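Local coordinates for protein DNA ligase (Aquifex aeolicus, PDB 3QWU) that probably joins nucleic acid ends by an ATP-dependent, adenylate-transferring mechanism, and here binds adenosine and calcium, at residues A44-F49 with R87-G92; V77-D82 with H184-G189; R111-I116 with K309-E314; H300-T305 with N354-L359. All coordinates share one frame; numbering follows the deposited sequence.

Contact 1 (A44-F49 with R87-G92)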
# COMPACT_ATOMS: atom_id res chain seq x y z
N ALA A 44 -18.76 12.82 -21.66
CA ALA A 44 -19.86 12.08 -22.27
C ALA A 44 -20.22 12.84 -23.51
O ALA A 44 -20.53 14.02 -23.41
CB ALA A 44 -21.05 12.07 -21.37
N ILE A 45 -20.15 12.17 -24.65
CA ILE A 45 -20.47 12.79 -25.94
C ILE A 45 -21.85 12.30 -26.37
O ILE A 45 -22.03 11.12 -26.66
CB ILE A 45 -19.46 12.41 -27.06
CG1 ILE A 45 -18.03 12.77 -26.63
CG2 ILE A 45 -19.83 13.10 -28.40
CD1 ILE A 45 -16.92 12.15 -27.46
N PHE A 46 -22.82 13.22 -26.41
CA PHE A 46 -24.14 12.94 -26.91
C PHE A 46 -24.26 13.54 -28.28
O PHE A 46 -23.48 14.39 -28.67
CB PHE A 46 -25.17 13.55 -25.97
CG PHE A 46 -25.19 12.91 -24.61
CD1 PHE A 46 -26.00 11.80 -24.35
CD2 PHE A 46 -24.41 13.42 -23.58
CE1 PHE A 46 -26.05 11.21 -23.09
CE2 PHE A 46 -24.46 12.85 -22.30
CZ PHE A 46 -25.28 11.72 -22.06
N LYS A 47 -25.26 13.12 -29.04
CA LYS A 47 -25.38 13.59 -30.43
C LYS A 47 -25.51 15.12 -30.49
O LYS A 47 -24.95 15.75 -31.38
CB LYS A 47 -26.55 12.90 -31.13
CG LYS A 47 -26.79 13.34 -32.61
CD LYS A 47 -28.05 14.27 -32.76
CE LYS A 47 -28.05 15.10 -34.08
NZ LYS A 47 -28.80 16.39 -33.88
N ASP A 48 -26.25 15.70 -29.55
CA ASP A 48 -26.60 17.14 -29.59
C ASP A 48 -25.65 18.01 -28.77
O ASP A 48 -25.68 19.24 -28.90
CB ASP A 48 -28.03 17.39 -29.06
CG ASP A 48 -29.11 16.80 -29.94
OD1 ASP A 48 -29.25 17.24 -31.10
OD2 ASP A 48 -29.84 15.91 -29.47
N PHE A 49 -24.87 17.38 -27.88
CA PHE A 49 -23.92 18.11 -27.05
C PHE A 49 -22.93 17.23 -26.29
O PHE A 49 -23.15 16.04 -26.14
CB PHE A 49 -24.64 18.99 -26.02
CG PHE A 49 -25.71 18.28 -25.27
CD1 PHE A 49 -27.04 18.36 -25.69
CD2 PHE A 49 -25.38 17.54 -24.12
CE1 PHE A 49 -28.04 17.70 -24.99
CE2 PHE A 49 -26.37 16.87 -23.40
CZ PHE A 49 -27.70 16.95 -23.81
N ARG A 87 -23.34 15.17 -12.23
CA ARG A 87 -23.46 16.19 -13.27
C ARG A 87 -24.86 16.04 -13.87
O ARG A 87 -25.23 14.95 -14.31
CB ARG A 87 -22.37 15.97 -14.30
CG ARG A 87 -21.02 16.67 -13.97
CD ARG A 87 -19.96 16.22 -14.99
NE ARG A 87 -19.85 14.77 -14.91
CZ ARG A 87 -19.47 13.98 -15.90
NH1 ARG A 87 -19.11 14.49 -17.07
NH2 ARG A 87 -19.42 12.67 -15.72
N ILE A 88 -25.67 17.08 -13.79
CA ILE A 88 -27.07 16.97 -14.09
C ILE A 88 -27.41 17.92 -15.24
O ILE A 88 -27.01 19.09 -15.21
CB ILE A 88 -27.98 17.31 -12.85
CG1 ILE A 88 -27.64 16.37 -11.64
CG2 ILE A 88 -29.46 17.19 -13.21
CD1 ILE A 88 -28.18 16.86 -10.25
N PHE A 89 -28.16 17.42 -16.21
CA PHE A 89 -28.52 18.21 -17.39
C PHE A 89 -29.86 17.86 -18.01
O PHE A 89 -30.41 16.79 -17.77
CB PHE A 89 -27.45 18.07 -18.47
CG PHE A 89 -27.30 16.69 -19.00
CD1 PHE A 89 -26.47 15.79 -18.37
CD2 PHE A 89 -27.99 16.28 -20.12
CE1 PHE A 89 -26.35 14.53 -18.86
CE2 PHE A 89 -27.85 15.03 -20.62
CZ PHE A 89 -27.03 14.15 -19.98
N LYS A 90 -30.31 18.75 -18.90
CA LYS A 90 -31.56 18.57 -19.63
C LYS A 90 -31.32 18.08 -21.06
O LYS A 90 -30.47 18.61 -21.77
CB LYS A 90 -32.33 19.90 -19.63
CG LYS A 90 -33.81 19.71 -19.83
CD LYS A 90 -34.58 21.02 -19.96
CE LYS A 90 -36.04 20.68 -20.29
NZ LYS A 90 -36.91 21.84 -20.40
N TYR A 91 -32.06 17.05 -21.48
CA TYR A 91 -32.03 16.57 -22.86
C TYR A 91 -33.49 16.37 -23.28
O TYR A 91 -34.20 15.57 -22.68
CB TYR A 91 -31.25 15.25 -22.95
CG TYR A 91 -30.66 14.85 -24.33
CD1 TYR A 91 -31.08 15.42 -25.52
CD2 TYR A 91 -29.67 13.88 -24.41
CE1 TYR A 91 -30.49 15.05 -26.75
CE2 TYR A 91 -29.09 13.49 -25.63
CZ TYR A 91 -29.50 14.08 -26.79
OH TYR A 91 -28.90 13.65 -27.95
N GLY A 92 -33.94 17.07 -24.31
CA GLY A 92 -35.36 16.97 -24.68
C GLY A 92 -36.23 17.51 -23.55
O GLY A 92 -35.97 18.61 -23.07
O HOH W 1 -27.17 11.08 -27.85
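The backbones of 44-49 and 87-92 keep well apart, with the closest CA pair, Asp-48 and Tyr-91, 8.7 Å from each other, so the contact is made by side chains bridging the gap. On one side is the tight tip of the hairpin formed by strands 44-45 and 50-51: Phe-46 N donates to Phe-49 O, and Lys-47 and Asp-48 take the two corners of a type I turn. Phe-49, its CG in the crowded position between N and carbonyl carbon (chi1 49°), swings its ring tip across to strand 84-91. There Phe-49 CZ lies over one face of the Tyr-91 ring, 3.7 Å from Tyr-91 CG, an edge-to-face pair with centroids 4.7 Å apart. The Tyr-91 ring in turn aims its own edge at the face of Phe-46, CE2 lying 3.7 Å from Phe-46 CD1 in an offset edge-to-face arrangement. Phe-89 closes the group: its CZ meets Phe-46 CZ tip to tip at 3.6 Å, and its CE2 sits at the edge of the Phe-49 ring. The phenol is fixed at its far end too. Tyr-91 OH donates to Asp-48 OD2 at 2.9 Å, coming from above the carboxylate plane, while water 1 links the same hydroxyl to Lys-47 N. Lys-47 NZ holds the other carboxylate oxygen, OD1, in a salt bridge. Lys-162 adds a cation-pi contact to Phe-49, and Tyr-29 lays its ring near that of Phe-46. Together Phe-46, Phe-49, Phe-89 and Tyr-91 make an aromatic cluster, joining an N-terminal hairpin to the sheet that contains strand 84-91.

Contact 2 (V77-D82 with H184-G189). With CA (calcium ion), chain D; ADN (adenosine), chain C; GOL (glycerol), chain E.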
# COMPACT_ATOMS: atom_id res chain seq x y z
N VAL A 77 -13.77 29.85 -0.15
CA VAL A 77 -13.62 28.61 0.59
C VAL A 77 -14.97 28.01 0.72
O VAL A 77 -15.88 28.65 1.20
CB VAL A 77 -12.99 28.88 1.91
CG1 VAL A 77 -12.96 27.64 2.78
CG2 VAL A 77 -11.54 29.40 1.66
N GLU A 78 -15.12 26.80 0.20
CA GLU A 78 -16.38 26.04 0.21
C GLU A 78 -16.21 24.71 0.96
O GLU A 78 -15.14 24.16 0.97
CB GLU A 78 -16.82 25.71 -1.22
CG GLU A 78 -17.25 26.91 -1.95
CD GLU A 78 -17.82 26.58 -3.32
OE1 GLU A 78 -17.55 25.49 -3.88
OE2 GLU A 78 -18.56 27.43 -3.81
N GLU A 79 -17.29 24.19 1.55
CA GLU A 79 -17.24 22.90 2.21
C GLU A 79 -17.15 21.80 1.16
O GLU A 79 -17.85 21.83 0.15
CB GLU A 79 -18.46 22.63 3.09
CG GLU A 79 -18.38 21.20 3.72
CD GLU A 79 -19.62 20.78 4.53
OE1 GLU A 79 -20.58 21.56 4.57
OE2 GLU A 79 -19.62 19.69 5.14
N LYS A 80 -16.27 20.84 1.43
CA LYS A 80 -16.14 19.66 0.65
C LYS A 80 -17.04 18.57 1.32
O LYS A 80 -16.84 18.15 2.47
CB LYS A 80 -14.67 19.21 0.54
CG LYS A 80 -14.50 18.21 -0.60
CD LYS A 80 -13.16 17.54 -0.72
CE LYS A 80 -13.29 16.24 -1.66
NZ LYS A 80 -14.64 15.41 -1.52
N VAL A 81 -18.09 18.20 0.61
CA VAL A 81 -19.09 17.30 1.16
C VAL A 81 -18.72 15.90 0.67
O VAL A 81 -18.43 15.67 -0.51
CB VAL A 81 -20.53 17.68 0.71
CG1 VAL A 81 -21.51 16.56 1.05
CG2 VAL A 81 -20.98 18.97 1.35
N ASP A 82 -18.74 14.97 1.60
CA ASP A 82 -18.32 13.61 1.34
C ASP A 82 -19.51 12.78 0.87
O ASP A 82 -20.29 12.27 1.66
CB ASP A 82 -17.69 13.02 2.58
CG ASP A 82 -17.07 11.64 2.32
OD1 ASP A 82 -16.76 11.29 1.15
OD2 ASP A 82 -16.85 10.90 3.29
N HIS A 184 -27.04 24.00 -1.66
CA HIS A 184 -25.66 24.28 -2.05
C HIS A 184 -24.69 23.90 -0.92
O HIS A 184 -25.08 23.74 0.22
CB HIS A 184 -25.52 25.77 -2.32
CG HIS A 184 -25.93 26.60 -1.15
ND1 HIS A 184 -27.18 27.17 -1.04
CD2 HIS A 184 -25.30 26.85 0.03
CE1 HIS A 184 -27.28 27.78 0.13
NE2 HIS A 184 -26.15 27.60 0.80
N VAL A 185 -23.41 23.79 -1.27
CA VAL A 185 -22.37 23.49 -0.26
C VAL A 185 -22.26 24.75 0.58
O VAL A 185 -22.58 25.83 0.08
CB VAL A 185 -21.02 23.08 -0.94
CG1 VAL A 185 -21.18 21.72 -1.67
CG2 VAL A 185 -20.55 24.14 -1.94
N GLU A 186 -21.90 24.63 1.86
CA GLU A 186 -21.71 25.80 2.71
C GLU A 186 -20.61 26.65 2.12
O GLU A 186 -19.59 26.11 1.70
CB GLU A 186 -21.35 25.39 4.17
CG GLU A 186 -20.88 26.60 5.05
CD GLU A 186 -20.58 26.28 6.50
OE1 GLU A 186 -20.48 25.09 6.83
OE2 GLU A 186 -20.41 27.21 7.33
N ILE A 187 -20.78 27.99 2.12
CA ILE A 187 -19.76 28.90 1.64
C ILE A 187 -19.18 29.57 2.86
O ILE A 187 -19.92 30.18 3.64
CB ILE A 187 -20.28 29.97 0.74
CG1 ILE A 187 -21.17 29.41 -0.39
CG2 ILE A 187 -19.10 30.80 0.14
CD1 ILE A 187 -20.44 28.98 -1.72
N LEU A 188 -17.86 29.44 3.06
CA LEU A 188 -17.21 30.01 4.25
C LEU A 188 -16.83 31.46 4.07
O LEU A 188 -16.76 32.21 5.05
CB LEU A 188 -15.96 29.21 4.63
CG LEU A 188 -16.20 27.86 5.29
CD1 LEU A 188 -17.09 28.01 6.56
CD2 LEU A 188 -16.74 26.76 4.30
N GLY A 189 -16.59 31.84 2.81
CA GLY A 189 -16.34 33.20 2.42
C GLY A 189 -15.16 33.30 1.47
O GLY A 189 -14.68 32.30 0.90
CA CA D . -14.49 10.25 4.15
O5' ADN C . -12.33 15.86 -6.51
C5' ADN C . -13.01 16.49 -5.42
C4' ADN C . -14.42 15.92 -5.32
O4' ADN C . -15.10 16.38 -4.11
C3' ADN C . -15.28 16.39 -6.48
O3' ADN C . -15.25 15.54 -7.63
C2' ADN C . -16.68 16.50 -5.89
O2' ADN C . -17.47 15.38 -6.23
C1' ADN C . -16.50 16.57 -4.37
N9 ADN C . -16.91 17.85 -3.78
C8 ADN C . -17.57 17.95 -2.60
N7 ADN C . -17.83 19.24 -2.26
C5 ADN C . -17.27 19.98 -3.26
C6 ADN C . -17.14 21.42 -3.51
N6 ADN C . -17.69 22.27 -2.60
N1 ADN C . -16.54 21.82 -4.67
C2 ADN C . -16.00 20.92 -5.54
N3 ADN C . -16.06 19.57 -5.35
C4 ADN C . -16.68 19.07 -4.26
C1 GOL E . -23.37 21.44 3.05
O1 GOL E . -22.07 21.92 2.75
C2 GOL E . -24.05 22.42 3.99
O2 GOL E . -25.27 22.83 3.44
C3 GOL E . -24.16 21.91 5.43
O3 GOL E . -25.42 22.14 6.05
O HOH W 2 -14.67 9.61 1.90
O HOH W 3 -12.86 11.20 2.95
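Strands 75-80 and 187-191 run antiparallel at the edge of a mixed sheet, and a beta bulge interrupts their pairing: Val-77 pairs with Gly-189 but Glu-78 with Ile-187, which makes Leu-188 the extra residue. Three backbone bonds hold the edge. Val-77 N donates to Gly-189 O nearly along the C=O axis, Leu-188 N returns a bond to Val-77 O at 2.8 Å, and beyond the bulge Glu-79 N reaches Glu-186 O.

Among apolar contacts, Val-77 CG1 lies against Leu-188 CB and Val-81 CG2 faces Val-185 CG1; Ile-187 runs alongside Glu-78, its CD1 by the carboxylate.

The ligand bonds come mostly from the outgoing end of strand 75-80. Adenosine N6 donates to Glu-79 O at 2.8 Å and weakly to Glu-78 OE1, with Val-185 CG2 packed beside it at 3.5 Å. Glu-78 is held by Lys-219 and Lys-173. Lys-80, extended until a bend at chi4 (-36°), puts NZ 2.8 Å from the ribose O4' and pairs with Glu-214; it probably occupies the place of the lysine adenylated in related nucleotidyltransferases. A methionine here has no amine for the ribose O4' or Glu-214, and the grip on the sugar would probably weaken.

Like charges meet across the strands: Glu-79 OE1 and Glu-186 OE1 approach to 4.2 Å; Arg-213 pairs with Glu-79, and a glycerol O1, probably from the crystallisation liquor, takes Glu-186 N-H and makes a very short bond to Glu-79 OE1.

Glu-143 and Asp-239 share the calcium with Asp-82, whose OD2 binds it at 2.6 Å while OD1 accepts from water 2, itself a calcium ligand.

Contact 3 (R111-I116 with K309-E314); sequences RLPDLI and KFRKKE
Asp-114 OD2 is gripped by two hydrogen bonds, from Arg-111 NE at 3.1 Å and from Tyr-343 OH, with a second, looser positive charge nearby. The NE bond uses the anti lone pair of the oxygen and is part of a salt bridge. The third neighbour is Arg-311 NE, 3.9 Å from OD2: the oxygen lies well out of the guanidinium plane, so charge alone attracts and no N-H points at it. Arg-111 is bent at chi2 (-65°) and chi3 (-54°), which brings its guanidinium over to the end of strand 303-310. There NH2 donates to Lys-309 O at 3.1 Å, from above the carbonyl plane, while NH1 makes a salt bridge with Asp-151. That carboxylate probably offsets the like charge of Lys-309 NZ, 4.5 Å from NH1. Arg-311 passes beside the helix, its NH2 edge against Pro-113 CB at 3.4 Å. An alanine in place of Arg-111 removes the bonds to Lys-309 O, Asp-114 and Asp-151, which would probably loosen the join to strand 303-310 and leave Asp-114 less firmly directed. The contact joins the last turns of helix 106-115, in the RNA ligase region, to the corner between strand 303-310 and helix 313-325 in the C-terminal region. Asp-110, just before Arg-111, takes the backbone N-H groups of Arg-311 and Lys-312, and strand 343-352 runs alongside, giving Tyr-343 to Asp-114 and a cation-pi contact to Lys-309.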
# COMPACT_ATOMS: atom_id res chain seq x y z
N ARG A 111 -34.13 9.76 -8.71
CA ARG A 111 -34.48 10.59 -7.57
C ARG A 111 -34.34 12.11 -7.76
O ARG A 111 -34.64 12.84 -6.83
CB ARG A 111 -33.67 10.14 -6.37
CG ARG A 111 -33.90 8.70 -5.97
CD ARG A 111 -35.31 8.46 -5.48
NE ARG A 111 -35.64 9.40 -4.41
CZ ARG A 111 -35.26 9.26 -3.15
NH1 ARG A 111 -35.58 10.18 -2.27
NH2 ARG A 111 -34.55 8.22 -2.76
N LEU A 112 -33.95 12.59 -8.95
CA LEU A 112 -33.84 14.03 -9.23
C LEU A 112 -35.02 14.88 -8.71
O LEU A 112 -34.81 15.91 -8.07
CB LEU A 112 -33.65 14.26 -10.73
CG LEU A 112 -32.26 13.92 -11.29
CD1 LEU A 112 -32.11 14.32 -12.80
CD2 LEU A 112 -31.16 14.58 -10.45
N PRO A 113 -36.25 14.43 -8.96
CA PRO A 113 -37.40 15.25 -8.48
C PRO A 113 -37.55 15.38 -6.97
O PRO A 113 -38.04 16.39 -6.47
CB PRO A 113 -38.62 14.53 -9.10
CG PRO A 113 -38.02 13.73 -10.32
CD PRO A 113 -36.68 13.30 -9.80
N ASP A 114 -37.08 14.41 -6.23
CA ASP A 114 -36.96 14.57 -4.80
C ASP A 114 -35.74 15.35 -4.36
O ASP A 114 -35.74 15.90 -3.25
CB ASP A 114 -36.93 13.20 -4.17
CG ASP A 114 -38.20 12.45 -4.41
OD1 ASP A 114 -39.25 13.11 -4.35
OD2 ASP A 114 -38.14 11.24 -4.67
N LEU A 115 -34.69 15.38 -5.18
CA LEU A 115 -33.43 15.97 -4.76
C LEU A 115 -33.30 17.48 -5.05
O LEU A 115 -32.65 18.23 -4.28
CB LEU A 115 -32.28 15.21 -5.39
CG LEU A 115 -32.12 13.73 -4.96
CD1 LEU A 115 -31.09 13.09 -5.85
CD2 LEU A 115 -31.72 13.58 -3.52
N ILE A 116 -33.90 17.93 -6.14
CA ILE A 116 -33.64 19.27 -6.65
C ILE A 116 -34.69 19.66 -7.68
O ILE A 116 -35.14 18.86 -8.50
CB ILE A 116 -32.23 19.35 -7.27
CG1 ILE A 116 -31.92 20.79 -7.64
CG2 ILE A 116 -32.08 18.44 -8.52
CD1 ILE A 116 -30.54 21.00 -8.19
N LYS A 309 -33.50 4.01 -1.94
CA LYS A 309 -34.95 4.11 -2.32
C LYS A 309 -35.17 4.56 -3.76
O LYS A 309 -34.52 5.50 -4.20
CB LYS A 309 -35.57 5.22 -1.50
CG LYS A 309 -36.47 4.83 -0.45
CD LYS A 309 -36.68 6.06 0.47
CE LYS A 309 -37.85 6.92 0.03
NZ LYS A 309 -38.10 8.12 0.89
N PHE A 310 -36.12 3.98 -4.46
CA PHE A 310 -36.42 4.43 -5.81
C PHE A 310 -37.89 4.70 -6.00
O PHE A 310 -38.71 4.06 -5.37
CB PHE A 310 -36.05 3.42 -6.88
CG PHE A 310 -34.64 3.02 -6.88
CD1 PHE A 310 -34.13 2.25 -5.85
CD2 PHE A 310 -33.82 3.34 -7.95
CE1 PHE A 310 -32.80 1.84 -5.85
CE2 PHE A 310 -32.50 2.92 -7.99
CZ PHE A 310 -31.97 2.18 -6.94
N ARG A 311 -38.20 5.64 -6.89
CA ARG A 311 -39.55 5.87 -7.39
C ARG A 311 -39.96 4.76 -8.37
O ARG A 311 -41.12 4.34 -8.39
CB ARG A 311 -39.64 7.24 -8.05
CG ARG A 311 -39.13 8.35 -7.11
CD ARG A 311 -39.47 9.72 -7.57
NE ARG A 311 -40.84 10.07 -7.20
CZ ARG A 311 -41.44 11.21 -7.52
NH1 ARG A 311 -42.70 11.41 -7.12
NH2 ARG A 311 -40.81 12.15 -8.22
N LYS A 312 -38.99 4.25 -9.14
CA LYS A 312 -39.26 3.20 -10.10
C LYS A 312 -38.46 1.94 -9.80
O LYS A 312 -37.24 2.00 -9.64
CB LYS A 312 -38.86 3.66 -11.48
CG LYS A 312 -39.65 4.80 -12.06
CD LYS A 312 -39.65 4.70 -13.60
CE LYS A 312 -40.36 5.90 -14.29
NZ LYS A 312 -40.29 5.75 -15.78
N LYS A 313 -39.14 0.80 -9.81
CA LYS A 313 -38.49 -0.52 -9.77
C LYS A 313 -37.49 -0.78 -10.90
O LYS A 313 -36.40 -1.24 -10.65
CB LYS A 313 -39.53 -1.65 -9.80
CG LYS A 313 -39.03 -2.93 -9.18
CD LYS A 313 -39.85 -4.13 -9.66
CE LYS A 313 -39.29 -5.44 -9.11
NZ LYS A 313 -39.91 -6.63 -9.78
N GLU A 314 -37.85 -0.51 -12.13
CA GLU A 314 -36.89 -0.74 -13.22
C GLU A 314 -35.51 -0.07 -12.91
O GLU A 314 -34.47 -0.61 -13.24
CB GLU A 314 -37.46 -0.26 -14.57
CG GLU A 314 -37.36 1.28 -14.81
CD GLU A 314 -38.38 1.82 -15.83
OE1 GLU A 314 -39.59 1.83 -15.50
OE2 GLU A 314 -37.98 2.27 -16.95

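Contact 4 (H300-T305 with N354-L359)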
# COMPACT_ATOMS: atom_id res chain seq x y z
N HIS A 300 -19.36 -15.69 7.47
CA HIS A 300 -18.61 -16.53 6.51
C HIS A 300 -18.37 -15.84 5.15
O HIS A 300 -17.97 -16.47 4.16
CB HIS A 300 -19.35 -17.86 6.35
CG HIS A 300 -19.90 -18.40 7.64
ND1 HIS A 300 -19.11 -18.69 8.74
CD2 HIS A 300 -21.17 -18.69 8.02
CE1 HIS A 300 -19.86 -19.15 9.72
NE2 HIS A 300 -21.11 -19.18 9.31
N LYS A 301 -18.59 -14.52 5.14
CA LYS A 301 -18.41 -13.64 3.99
C LYS A 301 -17.97 -12.27 4.50
O LYS A 301 -18.42 -11.80 5.59
CB LYS A 301 -19.74 -13.38 3.24
CG LYS A 301 -20.41 -14.54 2.60
CD LYS A 301 -19.81 -14.91 1.22
CE LYS A 301 -20.67 -15.94 0.46
NZ LYS A 301 -20.47 -15.78 -1.03
N VAL A 302 -17.16 -11.58 3.72
CA VAL A 302 -16.83 -10.19 4.03
C VAL A 302 -17.54 -9.28 3.01
O VAL A 302 -17.30 -9.36 1.81
CB VAL A 302 -15.33 -9.93 4.02
CG1 VAL A 302 -15.06 -8.40 4.18
CG2 VAL A 302 -14.68 -10.73 5.09
N TYR A 303 -18.42 -8.42 3.50
CA TYR A 303 -19.26 -7.64 2.63
C TYR A 303 -19.72 -6.33 3.31
O TYR A 303 -19.73 -6.23 4.55
CB TYR A 303 -20.48 -8.50 2.22
CG TYR A 303 -21.42 -8.87 3.35
CD1 TYR A 303 -21.30 -10.07 4.02
CD2 TYR A 303 -22.46 -8.01 3.73
CE1 TYR A 303 -22.17 -10.42 5.06
CE2 TYR A 303 -23.33 -8.36 4.78
CZ TYR A 303 -23.16 -9.56 5.42
OH TYR A 303 -24.00 -9.93 6.43
N LYS A 304 -20.10 -5.34 2.49
CA LYS A 304 -20.76 -4.10 2.97
C LYS A 304 -22.20 -4.09 2.51
O LYS A 304 -22.46 -4.43 1.39
CB LYS A 304 -20.09 -2.85 2.39
CG LYS A 304 -18.66 -2.61 2.83
CD LYS A 304 -18.29 -1.11 2.73
CE LYS A 304 -16.83 -0.86 2.41
NZ LYS A 304 -16.57 0.54 2.57
N THR A 305 -23.13 -3.71 3.37
CA THR A 305 -24.54 -3.65 2.95
C THR A 305 -24.88 -2.21 2.62
O THR A 305 -24.47 -1.31 3.32
CB THR A 305 -25.52 -4.25 4.05
OG1 THR A 305 -25.34 -5.68 4.16
CG2 THR A 305 -27.01 -3.98 3.71
N ASN A 354 -12.08 -11.53 -2.64
CA ASN A 354 -10.66 -11.73 -2.40
C ASN A 354 -10.31 -11.55 -0.94
O ASN A 354 -9.59 -12.35 -0.38
CB ASN A 354 -9.79 -10.88 -3.35
CG ASN A 354 -9.86 -11.43 -4.83
OD1 ASN A 354 -9.66 -10.69 -5.80
ND2 ASN A 354 -10.19 -12.71 -4.96
N MET A 355 -10.88 -10.57 -0.28
CA MET A 355 -10.70 -10.44 1.15
C MET A 355 -11.31 -11.64 1.82
O MET A 355 -10.70 -12.18 2.77
CB MET A 355 -11.36 -9.18 1.70
CG MET A 355 -11.05 -8.92 3.14
SD MET A 355 -9.25 -8.80 3.42
CE MET A 355 -9.06 -7.02 3.25
N THR A 356 -12.50 -12.03 1.35
CA THR A 356 -13.22 -13.18 1.87
C THR A 356 -12.36 -14.43 1.79
O THR A 356 -12.14 -15.08 2.84
CB THR A 356 -14.60 -13.37 1.17
OG1 THR A 356 -15.48 -12.29 1.57
CG2 THR A 356 -15.26 -14.75 1.56
N GLY A 357 -11.85 -14.75 0.60
CA GLY A 357 -10.93 -15.92 0.42
C GLY A 357 -9.61 -15.79 1.21
O GLY A 357 -9.08 -16.75 1.74
N LEU A 358 -9.05 -14.59 1.32
CA LEU A 358 -7.78 -14.43 2.02
C LEU A 358 -7.97 -14.69 3.52
O LEU A 358 -7.24 -15.43 4.13
CB LEU A 358 -7.23 -13.04 1.78
CG LEU A 358 -5.90 -12.66 2.52
CD1 LEU A 358 -4.82 -13.64 2.12
CD2 LEU A 358 -5.52 -11.21 2.12
N LEU A 359 -8.97 -14.07 4.11
CA LEU A 359 -9.20 -14.23 5.54
C LEU A 359 -9.53 -15.70 5.88
O LEU A 359 -9.03 -16.23 6.88
CB LEU A 359 -10.27 -13.25 6.03
CG LEU A 359 -10.02 -11.72 6.01
CD1 LEU A 359 -11.20 -10.97 6.65
CD2 LEU A 359 -8.76 -11.29 6.71
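The Tyr-303 ring makes no contact with 354-359; Thr-305 OG1 lies in plane at its edge, 3.4 Å from Tyr-303 CE2, and this hydroxyl is bonded to Asp-349. The join is made by Val-302 and Thr-356, whose CA atoms are 5.2 Å apart. Thr-356 has OG1 anti to its carbonyl carbon (chi1 -69°), beside its backbone N. From there the oxygen accepts the N-H of Val-302 at 2.8 Å, a fairly straight bond of 156°, and is bonded to Phe-352 O four residues earlier. Two bonds fix the hydroxyl's rotation, and the second ties the helix side chain to the end of strand 343-352. The methyl CG2, anti to the backbone N, turns toward the His-300 and Lys-301 backbone, 4.1 Å from Lys-301 CA. Val-302 slides past Thr-356 in the opposite direction and forks its methyls over the helix: CG2 meets Leu-359 CD1 at 3.8 Å, at about a right angle, while CG1 rests more loosely on Met-355 CG. Both lie on the helix face turned to helix 276-299, where Leu-289 packs on Met-355 and Ile-293 on Leu-359. Val-302 also has a backbone bond to Phe-352, so the residue leading into strand 303-310 is already bonded to the end of strand 343-352 just where that strand passes into helix 353-363. Farther along this helix, Leu-260 of the second subunit packs on Leu-358 and Leu-359.

Overall arrangement
Contact 2 carries the ligands, binding both adenosine and calcium. Contacts 1 and 2 interleave along the chain, strand 75-80 of contact 2 being followed directly by strand 84-91 of contact 1, yet their nearest atoms are about 11 Å apart; the Phe-89 side chain lies about 11 Å from that of Asn-85 in the adenosine site. Contacts 1 and 3 touch, with Ile-88 CD1 3.8 Å from Leu-112 CD2. Contact 3 ties the RNA ligase region to the C-terminal region, its nearest atoms about 8 Å from contact 2. Strand 303-310 runs between contacts 3 and 4, whose centres are 31 Å apart. Contact 4 lies across the chain's centre from contact 2, their centres 36 Å apart.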